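Side-chain contact in CRISPR-associated protein, Cse1 family (Acidimicrobium ferrooxidans, PDB 4H3T), which probably serves as the large subunit of a type I-E CRISPR Cascade complex, helping to recognise foreign DNA: residues H432-S435 with K436-V440. The protein carries 1 engineered substitution. Sequence-based numbering, arbitrary orientation.
Sequences HEES and KRHRV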
loop_
_atom_site.group_PDB
_atom_site.type_symbol
_atom_site.label_atom_id
_atom_site.label_comp_id
_atom_site.label_asym_id
_atom_site.label_seq_id
_atom_site.Cartn_x
_atom_site.Cartn_y
_atom_site.Cartn_z
ATOM N N HIS A 432 23.952 16.853 -43.082
ATOM C CA HIS A 432 25.025 16.357 -43.945
ATOM C C HIS A 432 25.600 15.040 -43.492
ATOM O O HIS A 432 26.588 14.598 -44.041
ATOM C CB HIS A 432 26.102 17.445 -44.033
ATOM C CG HIS A 432 25.508 18.801 -44.324
ATOM N ND1 HIS A 432 24.964 19.105 -45.572
ATOM C CD2 HIS A 432 25.321 19.863 -43.499
ATOM C CE1 HIS A 432 24.526 20.357 -45.487
ATOM N NE2 HIS A 432 24.688 20.843 -44.249
ATOM N N GLU A 433 24.894 14.340 -42.611
ATOM C CA GLU A 433 25.250 13.021 -42.104
ATOM C C GLU A 433 24.000 12.190 -42.165
ATOM O O GLU A 433 22.927 12.672 -41.790
ATOM C CB GLU A 433 25.786 13.107 -40.637
ATOM C CG GLU A 433 27.156 13.765 -40.501
ATOM C CD GLU A 433 27.419 14.445 -39.164
ATOM O OE1 GLU A 433 27.406 13.748 -38.122
ATOM O OE2 GLU A 433 27.630 15.682 -39.156
ATOM N N GLU A 434 24.126 10.964 -42.596
ATOM C CA GLU A 434 23.011 10.052 -42.774
ATOM C C GLU A 434 22.214 9.837 -41.462
ATOM O O GLU A 434 20.973 9.889 -41.507
ATOM C CB GLU A 434 23.562 8.724 -43.399
ATOM C CG GLU A 434 22.536 7.740 -43.934
ATOM C CD GLU A 434 21.710 8.223 -45.111
ATOM O OE1 GLU A 434 21.924 9.377 -45.548
ATOM O OE2 GLU A 434 20.865 7.443 -45.618
ATOM N N SER A 435 22.894 9.741 -40.291
ATOM C CA SER A 435 22.230 9.602 -38.984
ATOM C C SER A 435 21.391 10.850 -38.623
ATOM O O SER A 435 20.259 10.734 -38.117
ATOM C CB SER A 435 23.270 9.382 -37.876
ATOM O OG SER A 435 24.124 10.510 -37.714
ATOM N N LYS A 436 21.974 12.039 -38.844
ATOM C CA LYS A 436 21.289 13.305 -38.582
ATOM C C LYS A 436 20.161 13.575 -39.587
ATOM O O LYS A 436 19.232 14.266 -39.235
ATOM C CB LYS A 436 22.276 14.476 -38.603
ATOM C CG LYS A 436 23.259 14.482 -37.421
ATOM C CD LYS A 436 24.091 15.788 -37.416
ATOM C CE LYS A 436 24.805 16.056 -36.110
ATOM N NZ LYS A 436 25.817 15.016 -35.776
ATOM N N ARG A 437 20.218 13.033 -40.811
ATOM C CA ARG A 437 19.105 13.224 -41.764
ATOM C C ARG A 437 17.833 12.480 -41.298
ATOM O O ARG A 437 16.752 12.953 -41.589
ATOM C CB ARG A 437 19.487 12.743 -43.180
ATOM C CG ARG A 437 20.503 13.619 -43.866
ATOM C CD ARG A 437 20.678 13.235 -45.304
ATOM N NE ARG A 437 21.433 14.251 -46.056
ATOM C CZ ARG A 437 21.763 14.162 -47.338
ATOM N NH1 ARG A 437 21.467 13.069 -48.038
ATOM N NH2 ARG A 437 22.421 15.145 -47.925
ATOM N N HIS A 438 17.975 11.322 -40.610
ATOM C CA HIS A 438 16.880 10.508 -40.123
ATOM C C HIS A 438 16.481 11.061 -38.774
ATOM O O HIS A 438 17.086 10.709 -37.755
ATOM C CB HIS A 438 17.294 9.045 -40.005
ATOM C CG HIS A 438 17.528 8.331 -41.299
ATOM N ND1 HIS A 438 18.759 8.368 -41.921
ATOM C CD2 HIS A 438 16.700 7.528 -42.013
ATOM C CE1 HIS A 438 18.634 7.653 -43.034
ATOM N NE2 HIS A 438 17.416 7.109 -43.124
ATOM N N ARG A 439 15.477 11.942 -38.774
ATOM C CA ARG A 439 15.079 12.663 -37.584
ATOM C C ARG A 439 13.561 12.906 -37.558
ATOM O O ARG A 439 12.901 13.001 -38.598
ATOM C CB ARG A 439 15.837 13.995 -37.548
ATOM C CG ARG A 439 15.433 14.943 -38.676
ATOM C CD ARG A 439 16.295 16.154 -38.798
ATOM N NE ARG A 439 16.521 16.856 -37.529
ATOM C CZ ARG A 439 15.770 17.841 -37.034
ATOM N NH1 ARG A 439 14.679 18.251 -37.680
ATOM N NH2 ARG A 439 16.096 18.418 -35.887
ATOM N N VAL A 440 13.042 13.095 -36.359
ATOM C CA VAL A 440 11.646 13.486 -36.186
ATOM C C VAL A 440 11.611 14.995 -36.322
ATOM O O VAL A 440 12.288 15.659 -35.559
ATOM C CB VAL A 440 11.045 13.058 -34.823
ATOM C CG1 VAL A 440 9.639 13.613 -34.672
ATOM C CG2 VAL A 440 11.063 11.550 -34.666
HETATM O O HOH W 1 22.924 17.988 -47.374
#
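His438 ND1 donates to the carbonyl Glu434 O at 2.7 Å, and this bond closes the single turn of helix 434-437. It is nearly straight (163° at the hydrogen); the acceptor lies close to the ring plane, whereas the donor sits above the carbonyl plane. The backbone His438 N reaches Glu434 O only weakly, at 3.4 Å, so the imidazole probably supplies much of the hold on this oxygen where the chain enters strand 438-439. A bend at chi2 (64°) brings the Glu434 carboxylate back beside the ring, Glu434 OE2 lying 3.4 Å from His438 CE1. Tyr427 binds Glu434 OE1 and Arg437 NH1 through its hydroxyl and meets the His438 ring edge-to-face; Arg437 NE donates to Phe431 O. At the start of the turn, Arg437 N bonds to Glu433 O at 2.9 Å, and Arg437 CG packs 3.3 Å from Glu433 O. The solvent side is looser: Lys436 runs alongside Glu433, Lys436 NZ forming a salt bridge with Glu433 OE1 at 3.1 Å from above the carboxylate plane, while a water links His432 ND1, weakly, to Arg437 NH2. A leucine in place of His438 would probably leave Glu434 O with just weak backbone donors. The chemistry thus implies a short turn held by the Arg437 N to Glu433 O and imidazole-to-carbonyl bonds, the exposed salt bridge likely contributing less.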